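Local coordinates for protein polyketide synthase (Lyngbya majuscula 19L, PDB 3QIT) that forms the terminal alkene at the end of curacin A biosynthesis, acting as a decarboxylating thioesterase domain with the alpha/beta hydrolase fold, at residues W42-V45 / A46-L49; T74-S78 / L79-A83; N142-T145 / T146-Y150; P158-D162 / V163-A167. All blocks are in the same frame, centred on the assembly; numbering follows the deposited sequence.

Contact 1. Residues W42-V45 / A46-L49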
loop_
_atom_site.group_PDB
_atom_site.type_symbol
_atom_site.label_atom_id
_atom_site.label_comp_id
_atom_site.label_asym_id
_atom_site.label_seq_id
_atom_site.Cartn_x
_atom_site.Cartn_y
_atom_site.Cartn_z
ATOM N N TRP B 42 -7.334 -6.379 24.722
ATOM C CA TRP B 42 -8.525 -5.680 25.205
ATOM C C TRP B 42 -9.254 -6.433 26.292
ATOM O O TRP B 42 -10.256 -5.937 26.788
ATOM C CB TRP B 42 -9.509 -5.436 24.044
ATOM C CG TRP B 42 -9.057 -4.330 23.115
ATOM C CD1 TRP B 42 -8.507 -4.481 21.875
ATOM C CD2 TRP B 42 -9.075 -2.925 23.392
ATOM N NE1 TRP B 42 -8.209 -3.239 21.343
ATOM C CE2 TRP B 42 -8.546 -2.270 22.259
ATOM C CE3 TRP B 42 -9.504 -2.153 24.489
ATOM C CZ2 TRP B 42 -8.442 -0.864 22.174
ATOM C CZ3 TRP B 42 -9.401 -0.754 24.405
ATOM C CH2 TRP B 42 -8.858 -0.124 23.259
ATOM N N GLN B 43 -8.764 -7.611 26.680
ATOM C CA GLN B 43 -9.570 -8.492 27.554
ATOM C C GLN B 43 -10.009 -7.845 28.869
ATOM O O GLN B 43 -11.148 -8.042 29.317
ATOM C CB GLN B 43 -8.819 -9.789 27.843
ATOM C CG GLN B 43 -9.608 -10.726 28.767
ATOM C CD GLN B 43 -9.286 -12.170 28.521
ATOM O OE1 GLN B 43 -9.856 -12.790 27.637
ATOM N NE2 GLN B 43 -8.393 -12.724 29.318
ATOM N N GLU B 44 -9.103 -7.117 29.511
ATOM C CA GLU B 44 -9.422 -6.500 30.800
ATOM C C GLU B 44 -10.494 -5.416 30.705
ATOM O O GLU B 44 -11.237 -5.204 31.664
ATOM C CB GLU B 44 -8.155 -6.019 31.507
ATOM C CG GLU B 44 -7.324 -7.194 32.096
ATOM C CD GLU B 44 -8.124 -8.032 33.111
ATOM O OE1 GLU B 44 -8.623 -7.468 34.115
ATOM O OE2 GLU B 44 -8.273 -9.256 32.902
ATOM N N VAL B 45 -10.562 -4.728 29.563
ATOM C CA VAL B 45 -11.699 -3.847 29.254
ATOM C C VAL B 45 -12.972 -4.630 28.864
ATOM O O VAL B 45 -14.094 -4.254 29.242
ATOM C CB VAL B 45 -11.323 -2.847 28.127
ATOM C CG1 VAL B 45 -12.514 -1.937 27.766
ATOM C CG2 VAL B 45 -10.080 -2.009 28.529
ATOM N N ALA B 46 -12.792 -5.698 28.083
ATOM C CA ALA B 46 -13.902 -6.426 27.501
ATOM C C ALA B 46 -14.728 -7.177 28.565
ATOM O O ALA B 46 -15.965 -7.218 28.461
ATOM C CB ALA B 46 -13.393 -7.394 26.452
ATOM N N LEU B 47 -14.060 -7.763 29.557
ATOM C CA LEU B 47 -14.793 -8.590 30.542
ATOM C C LEU B 47 -15.930 -7.811 31.237
ATOM O O LEU B 47 -17.073 -8.263 31.203
ATOM C CB LEU B 47 -13.853 -9.310 31.546
ATOM C CG LEU B 47 -12.921 -10.333 30.857
ATOM C CD1 LEU B 47 -11.881 -10.923 31.810
ATOM C CD2 LEU B 47 -13.730 -11.436 30.208
ATOM N N PRO B 48 -15.632 -6.622 31.804
ATOM C CA PRO B 48 -16.727 -5.889 32.456
ATOM C C PRO B 48 -17.799 -5.409 31.480
ATOM O O PRO B 48 -18.966 -5.326 31.865
ATOM C CB PRO B 48 -16.026 -4.694 33.121
ATOM C CG PRO B 48 -14.657 -4.670 32.569
ATOM C CD PRO B 48 -14.323 -6.045 32.138
ATOM N N LEU B 49 -17.425 -5.087 30.236
ATOM C CA LEU B 49 -18.440 -4.717 29.222
ATOM C C LEU B 49 -19.343 -5.881 28.861
ATOM O O LEU B 49 -20.565 -5.719 28.719
ATOM C CB LEU B 49 -17.791 -4.194 27.930
ATOM C CG LEU B 49 -16.991 -2.897 28.012
ATOM C CD1 LEU B 49 -16.195 -2.693 26.714
ATOM C CD2 LEU B 49 -17.926 -1.721 28.278
#
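A46 N donates to W42 O at 2.9 Å and L47 N to Q43 O, two bonds that wind the first turn of helix 43-51. The bond that should follow is missing, because the nitrogen of P48 carries no hydrogen. Its ring carbon CD lies 3.2 Å from E44 O instead, CG comes within 3.4 Å of V45 O, and the helix kinks at this point. On one flank L47 slants across Q43, with L47 CD1 3.8 Å from Q43 CG. Q43 CG stands opposite the backbone N (chi1 179°), which brings the aliphatic part of the chain up to that methyl, while OE1 accepts from W21 NE1 on strand 14-21. The helix is the connection of a beta-alpha-beta crossover from strand 28-32 to the neighbouring parallel strand 55-59. Against the sheet, W42 packs on C31 and A58, and A46 and L49 on V56; W42 also touches what is probably the nucleophile elbow. With an alanine at L47, the isobutyl branch that lies against Q43 CG and the side chain of W21 would be gone, probably opening a gap beside them and leaving the aliphatic part of the glutamine less supported. V45 and L49 run side by side in the same direction, V45 CG1 3.9 Å from L49 CD1, and both also pack against helix 276-284, where V45 meets A276 and L49 meets L284.

Contact 2. Residues T74-S78 / L79-A83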
loop_
_atom_site.group_PDB
_atom_site.type_symbol
_atom_site.label_atom_id
_atom_site.label_comp_id
_atom_site.label_asym_id
_atom_site.label_seq_id
_atom_site.Cartn_x
_atom_site.Cartn_y
_atom_site.Cartn_z
ATOM N N THR B 74 4.797 -4.798 1.081
ATOM C CA THR B 74 4.220 -3.508 0.692
ATOM C C THR B 74 2.717 -3.418 0.940
ATOM O O THR B 74 2.121 -2.343 0.845
ATOM C CB THR B 74 4.508 -3.159 -0.779
ATOM O OG1 THR B 74 4.069 -4.222 -1.630
ATOM C CG2 THR B 74 5.983 -2.897 -0.982
ATOM N N SER B 75 2.124 -4.554 1.276
ATOM C CA SER B 75 0.692 -4.639 1.608
ATOM C C SER B 75 0.396 -4.024 2.967
ATOM O O SER B 75 -0.754 -3.652 3.239
ATOM C CB SER B 75 0.205 -6.098 1.559
ATOM O OG SER B 75 0.335 -6.633 0.239
ATOM N N TYR B 76 1.407 -3.939 3.835
ATOM C CA TYR B 76 1.220 -3.324 5.157
ATOM C C TYR B 76 1.201 -1.809 5.010
ATOM O O TYR B 76 2.231 -1.170 4.716
ATOM C CB TYR B 76 2.332 -3.750 6.126
ATOM C CG TYR B 76 2.241 -5.185 6.591
ATOM C CD1 TYR B 76 1.210 -5.604 7.429
ATOM C CD2 TYR B 76 3.190 -6.126 6.196
ATOM C CE1 TYR B 76 1.133 -6.924 7.864
ATOM C CE2 TYR B 76 3.115 -7.466 6.611
ATOM C CZ TYR B 76 2.086 -7.854 7.427
ATOM O OH TYR B 76 2.071 -9.167 7.848
ATOM N N SER B 77 0.021 -1.232 5.175
ATOM C CA SER B 77 -0.165 0.214 5.045
ATOM C C SER B 77 -1.379 0.579 5.878
ATOM O O SER B 77 -2.209 -0.304 6.192
ATOM C CB SER B 77 -0.403 0.596 3.579
ATOM O OG SER B 77 -1.617 0.021 3.074
ATOM N N SER B 78 -1.505 1.857 6.227
ATOM C CA SER B 78 -2.706 2.322 6.920
ATOM C C SER B 78 -3.961 2.041 6.085
ATOM O O SER B 78 -4.993 1.678 6.644
ATOM C CB SER B 78 -2.619 3.810 7.261
ATOM O OG SER B 78 -2.200 4.556 6.136
ATOM N N LEU B 79 -3.868 2.190 4.765
ATOM C CA LEU B 79 -5.037 1.928 3.887
ATOM C C LEU B 79 -5.493 0.455 3.969
ATOM O O LEU B 79 -6.683 0.166 4.068
ATOM C CB LEU B 79 -4.764 2.311 2.426
ATOM C CG LEU B 79 -5.957 2.124 1.467
ATOM C CD1 LEU B 79 -7.111 3.090 1.778
ATOM C CD2 LEU B 79 -5.538 2.271 0.004
ATOM N N THR B 80 -4.537 -0.474 3.905
ATOM C CA THR B 80 -4.839 -1.884 4.136
ATOM C C THR B 80 -5.527 -2.117 5.479
ATOM O O THR B 80 -6.561 -2.784 5.535
ATOM C CB THR B 80 -3.575 -2.749 4.038
ATOM O OG1 THR B 80 -3.120 -2.751 2.677
ATOM C CG2 THR B 80 -3.857 -4.180 4.514
ATOM N N PHE B 81 -4.975 -1.569 6.570
ATOM C CA PHE B 81 -5.673 -1.724 7.863
ATOM C C PHE B 81 -7.060 -1.094 7.859
ATOM O O PHE B 81 -7.999 -1.629 8.483
ATOM C CB PHE B 81 -4.845 -1.152 9.026
ATOM C CG PHE B 81 -3.537 -1.888 9.268
ATOM C CD1 PHE B 81 -3.494 -3.286 9.292
ATOM C CD2 PHE B 81 -2.365 -1.185 9.536
ATOM C CE1 PHE B 81 -2.312 -3.972 9.531
ATOM C CE2 PHE B 81 -1.157 -1.866 9.768
ATOM C CZ PHE B 81 -1.129 -3.266 9.773
ATOM N N LEU B 82 -7.204 0.054 7.203
ATOM C CA LEU B 82 -8.518 0.694 7.131
ATOM C C LEU B 82 -9.512 -0.168 6.364
ATOM O O LEU B 82 -10.656 -0.313 6.774
ATOM C CB LEU B 82 -8.411 2.073 6.494
ATOM C CG LEU B 82 -7.852 3.123 7.436
ATOM C CD1 LEU B 82 -7.664 4.438 6.686
ATOM C CD2 LEU B 82 -8.754 3.297 8.654
ATOM N N ALA B 83 -9.069 -0.753 5.252
ATOM C CA ALA B 83 -9.941 -1.625 4.477
ATOM C C ALA B 83 -10.347 -2.853 5.297
ATOM O O ALA B 83 -11.460 -3.370 5.155
ATOM C CB ALA B 83 -9.241 -2.056 3.140
HETATM O O HOH W 1 -1.770 3.910 3.570
#
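S77 is the N-cap of helix 78-91, the helix that packs on helix 104-115 through F81 and L82 and also faces the second subunit. Its OG accepts from T80 N at 3.1 Å in a nearly straight bond (169°). With chi1 at 64° the hydroxyl sits between the backbone N and the carbonyl carbon of its own residue, turned in over the open end of the first turn. L79 N, one residue earlier, donates to a water at 3.0 Å. Regular helical bonding then takes over: F81 N binds S77 O at 3.1 Å and L82 N binds S78 O at 2.8 Å. Upstream, T80 OG1 donates a hydrogen bond to S75 O at 2.6 Å, lying in the carbonyl plane, and so ties the 3-10 turn to the helix. The aromatic rings meet more loosely: F81 CZ comes to the edge of the Y76 ring, 4.1 Å from CD1, while Y76 OH is bonded to D202 and L70 N. T80 OG1 also bonds T74 OG1 of the second subunit, and S75 OG pairs with S75 OG of that subunit. The early N-H groups of L79 and T80 are thus satisfied by a water and a hydroxyl before backbone carbonyls become available, and T80 OG1, gripped by two bonds, is fixed in rotation within the dimer interface.

Contact 3. Residues N142-T145 / T146-Y150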
loop_
_atom_site.group_PDB
_atom_site.type_symbol
_atom_site.label_atom_id
_atom_site.label_comp_id
_atom_site.label_asym_id
_atom_site.label_seq_id
_atom_site.Cartn_x
_atom_site.Cartn_y
_atom_site.Cartn_z
ATOM N N ASN B 142 15.900 9.772 0.124
ATOM C CA ASN B 142 16.492 8.964 1.182
ATOM C C ASN B 142 15.434 8.081 1.840
ATOM O O ASN B 142 15.725 6.921 2.184
ATOM C CB ASN B 142 17.186 9.839 2.245
ATOM C CG ASN B 142 18.478 10.471 1.736
ATOM O OD1 ASN B 142 19.113 9.972 0.802
ATOM N ND2 ASN B 142 18.876 11.577 2.363
ATOM N N GLN B 143 14.228 8.628 2.020
ATOM C CA GLN B 143 13.147 7.886 2.691
ATOM C C GLN B 143 12.740 6.676 1.865
ATOM O O GLN B 143 12.541 5.602 2.412
ATOM C CB GLN B 143 11.910 8.751 2.929
ATOM C CG GLN B 143 12.014 9.700 4.125
ATOM C CD GLN B 143 10.679 10.363 4.427
ATOM O OE1 GLN B 143 9.717 9.700 4.831
ATOM N NE2 GLN B 143 10.612 11.672 4.231
ATOM N N LEU B 144 12.617 6.857 0.549
ATOM C CA LEU B 144 12.260 5.741 -0.313
ATOM C C LEU B 144 13.376 4.693 -0.355
ATOM O O LEU B 144 13.105 3.493 -0.380
ATOM C CB LEU B 144 11.912 6.211 -1.726
ATOM C CG LEU B 144 11.473 5.111 -2.696
ATOM C CD1 LEU B 144 10.203 4.418 -2.172
ATOM C CD2 LEU B 144 11.218 5.741 -4.034
ATOM N N THR B 145 14.623 5.140 -0.345
ATOM C CA THR B 145 15.752 4.193 -0.337
ATOM C C THR B 145 15.717 3.320 0.924
ATOM O O THR B 145 15.795 2.080 0.857
ATOM C CB THR B 145 17.111 4.914 -0.440
ATOM O OG1 THR B 145 17.151 5.724 -1.621
ATOM C CG2 THR B 145 18.238 3.909 -0.520
ATOM N N THR B 146 15.585 3.974 2.077
ATOM C CA THR B 146 15.504 3.276 3.349
ATOM C C THR B 146 14.324 2.302 3.359
ATOM O O THR B 146 14.435 1.178 3.852
ATOM C CB THR B 146 15.414 4.281 4.532
ATOM O OG1 THR B 146 16.599 5.091 4.541
ATOM C CG2 THR B 146 15.316 3.542 5.862
ATOM N N CYS B 147 13.212 2.735 2.785
ATOM C CA CYS B 147 12.005 1.914 2.728
ATOM C C CYS B 147 12.175 0.674 1.828
ATOM O O CYS B 147 11.872 -0.451 2.250
ATOM C CB CYS B 147 10.834 2.752 2.250
ATOM S SG CYS B 147 9.325 1.753 2.068
ATOM N N LEU B 148 12.701 0.872 0.619
ATOM C CA LEU B 148 12.921 -0.232 -0.325
ATOM C C LEU B 148 13.927 -1.244 0.209
ATOM O O LEU B 148 13.762 -2.458 0.039
ATOM C CB LEU B 148 13.368 0.283 -1.694
ATOM C CG LEU B 148 12.262 0.442 -2.736
ATOM C CD1 LEU B 148 11.220 1.405 -2.231
ATOM C CD2 LEU B 148 12.841 0.906 -4.066
ATOM N N ASP B 149 14.974 -0.746 0.863
ATOM C CA ASP B 149 15.974 -1.641 1.474
ATOM C C ASP B 149 15.316 -2.426 2.601
ATOM O O ASP B 149 15.547 -3.632 2.752
ATOM C CB ASP B 149 17.165 -0.839 2.019
ATOM C CG ASP B 149 18.025 -0.241 0.913
ATOM O OD1 ASP B 149 17.938 -0.694 -0.248
ATOM O OD2 ASP B 149 18.801 0.678 1.219
ATOM N N TYR B 150 14.487 -1.748 3.383
ATOM C CA TYR B 150 13.815 -2.445 4.485
ATOM C C TYR B 150 12.817 -3.509 3.993
ATOM O O TYR B 150 12.835 -4.652 4.478
ATOM C CB TYR B 150 13.154 -1.459 5.439
ATOM C CG TYR B 150 12.547 -2.168 6.610
ATOM C CD1 TYR B 150 13.359 -2.736 7.606
ATOM C CD2 TYR B 150 11.165 -2.331 6.699
ATOM C CE1 TYR B 150 12.810 -3.414 8.678
ATOM C CE2 TYR B 150 10.600 -3.019 7.768
ATOM C CZ TYR B 150 11.430 -3.552 8.757
ATOM O OH TYR B 150 10.885 -4.237 9.814
#
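T146 N, C147 N, L148 N and D149 N donate to N142 O, Q143 O, L144 O and T145 O respectively, at 2.8 to 3.0 Å. Together these bonds make an unbroken run through the middle of helix 140-151, which lies along the dimer interface. Among the side chains, T145 and D149 stand one turn apart, side by side and pointing the same way, with T145 CG2 3.7 Å from D149 OD2. A chi1 of -57° sets T145 OG1 beside its own nitrogen, where it bonds V141 O one turn back, and leaves the methyl CG2 beside the D149 carboxylate. Apolar packing is directed outward: L144 meets M226 of the second subunit, C147 meets L79 of the second subunit and T145 meets V115 of the same subunit. D149 OD1 forms a salt bridge with R116 NH1 of the second subunit, and L148 packs on the same arginine. D149 OD2 lies 3.3 Å from T145 O, two acceptors facing each other, and the arginine charge across the interface probably offsets this.

Contact 4. Residues P158-D162 / V163-A167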
loop_
_atom_site.group_PDB
_atom_site.type_symbol
_atom_site.label_atom_id
_atom_site.label_comp_id
_atom_site.label_asym_id
_atom_site.label_seq_id
_atom_site.Cartn_x
_atom_site.Cartn_y
_atom_site.Cartn_z
ATOM N N PRO B 158 13.802 -12.409 17.788
ATOM C CA PRO B 158 14.637 -13.093 18.768
ATOM C C PRO B 158 14.018 -14.430 19.161
ATOM O O PRO B 158 12.783 -14.608 19.099
ATOM C CB PRO B 158 14.630 -12.137 19.975
ATOM C CG PRO B 158 13.415 -11.301 19.805
ATOM C CD PRO B 158 13.254 -11.145 18.310
ATOM N N ILE B 159 14.880 -15.358 19.542
ATOM C CA ILE B 159 14.449 -16.671 20.010
ATOM C C ILE B 159 14.546 -16.643 21.531
ATOM O O ILE B 159 15.646 -16.539 22.068
ATOM C CB ILE B 159 15.363 -17.765 19.459
ATOM C CG1 ILE B 159 15.428 -17.710 17.926
ATOM C CG2 ILE B 159 14.894 -19.130 19.961
ATOM C CD1 ILE B 159 16.804 -18.018 17.352
ATOM N N PHE B 160 13.400 -16.718 22.213
ATOM C CA PHE B 160 13.342 -16.749 23.669
ATOM C C PHE B 160 13.435 -18.206 24.091
ATOM O O PHE B 160 13.016 -19.104 23.346
ATOM C CB PHE B 160 12.023 -16.183 24.221
ATOM C CG PHE B 160 11.717 -14.778 23.791
ATOM C CD1 PHE B 160 12.393 -13.696 24.365
ATOM C CD2 PHE B 160 10.699 -14.530 22.883
ATOM C CE1 PHE B 160 12.096 -12.370 23.987
ATOM C CE2 PHE B 160 10.390 -13.197 22.505
ATOM C CZ PHE B 160 11.097 -12.132 23.040
ATOM N N PRO B 161 13.993 -18.452 25.273
ATOM C CA PRO B 161 14.085 -19.843 25.719
ATOM C C PRO B 161 12.729 -20.472 26.054
ATOM O O PRO B 161 12.597 -21.697 25.972
ATOM C CB PRO B 161 14.960 -19.758 26.972
ATOM C CG PRO B 161 14.910 -18.361 27.413
ATOM C CD PRO B 161 14.739 -17.537 26.158
ATOM N N ASP B 162 11.752 -19.648 26.441
ATOM C CA ASP B 162 10.411 -20.120 26.825
ATOM C C ASP B 162 9.365 -19.002 26.806
ATOM O O ASP B 162 9.698 -17.825 26.635
ATOM C CB ASP B 162 10.432 -20.807 28.210
ATOM C CG ASP B 162 11.060 -19.948 29.294
ATOM O OD1 ASP B 162 10.917 -18.714 29.262
ATOM O OD2 ASP B 162 11.712 -20.515 30.197
ATOM N N VAL B 163 8.094 -19.371 26.976
ATOM C CA VAL B 163 7.012 -18.393 26.907
ATOM C C VAL B 163 7.090 -17.436 28.092
ATOM O O VAL B 163 6.786 -16.258 27.942
ATOM C CB VAL B 163 5.604 -19.083 26.824
ATOM C CG1 VAL B 163 4.470 -18.041 26.876
ATOM C CG2 VAL B 163 5.509 -19.883 25.552
ATOM N N ALA B 164 7.530 -17.933 29.252
ATOM C CA ALA B 164 7.676 -17.092 30.452
ATOM C C ALA B 164 8.610 -15.894 30.189
ATOM O O ALA B 164 8.383 -14.806 30.700
ATOM C CB ALA B 164 8.219 -17.914 31.614
ATOM N N THR B 165 9.662 -16.120 29.412
ATOM C CA THR B 165 10.609 -15.051 29.059
ATOM C C THR B 165 9.944 -14.010 28.146
ATOM O O THR B 165 10.123 -12.809 28.339
ATOM C CB THR B 165 11.895 -15.633 28.454
ATOM O OG1 THR B 165 12.524 -16.488 29.426
ATOM C CG2 THR B 165 12.864 -14.518 28.047
ATOM N N ALA B 166 9.111 -14.475 27.203
ATOM C CA ALA B 166 8.373 -13.567 26.331
ATOM C C ALA B 166 7.395 -12.779 27.167
ATOM O O ALA B 166 7.242 -11.565 26.973
ATOM C CB ALA B 166 7.614 -14.337 25.237
ATOM N N ALA B 167 6.717 -13.459 28.096
ATOM C CA ALA B 167 5.776 -12.746 28.971
ATOM C C ALA B 167 6.481 -11.687 29.805
ATOM O O ALA B 167 5.932 -10.614 29.999
ATOM C CB ALA B 167 5.042 -13.724 29.889
#
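D162 OD1 takes two bonds from T165, one from OG1 at 2.8 Å and one from the backbone N at 2.9 Å. The hydroxyl arrives on the syn side, 31° out of the carboxylate plane, whereas the N-H comes in nearly end-on to the C-O bond. This makes D162 the N-cap of helix 163-173, part of the insertion between sheet strands 120-126 and 234-239, where alpha/beta hydrolases commonly carry their lid. The carboxylate is brought over the helix start by a chi1 of 53°, which tucks CG between the backbone N and the carbonyl carbon, and the partial positive charge of the helix end probably stabilises it there. D162 O adds two weak bonds, from T165 N at 3.3 Å and A166 N at 3.4 Å. A leucine in place of D162 would remove both carboxylate bonds, is likely to leave T165 N without its cap and would probably set the threonine hydroxyl free to turn. Beyond the polar centre, P161 crosses T165 at about a right angle, its CG 3.6 Å from T165 OG1. F160 reaches under the first turn: T165 CG2 approaches F160 CD1 obliquely at 3.8 Å, while the ring also meets W199 edge-to-face and the F160 backbone bonds V197 on strand 196-199. V163, on another side of the turn, packs on Y183 and A186 of helix 179-188. A166 covers one face of the F160 ring in a CH-pi contact, its CA 4.2 Å from the ring centroid and only 6° off the normal.

Overall arrangement
All four contacts are short-range and sit at or within helices, but their surroundings differ. Contact 1 belongs to the sheet-covering layer of the hydrolase core, kinked by a proline and largely apolar where it meets its strands. Contact 2, the most buried, and contact 4 both start helices at an N-cap, a serine in one and an aspartate in the other; contacts 1 and 4 touch no other chain. Contact 3, mid-helix and more exposed, shares the dimer interface with contact 2, their centres about 18 Å apart. Contact 2 meets the second subunit through hydroxyls and apolar packing, whereas contact 3 adds a charged pairing with an arginine of that subunit. Contacts 3 and 4 lie on successive helices.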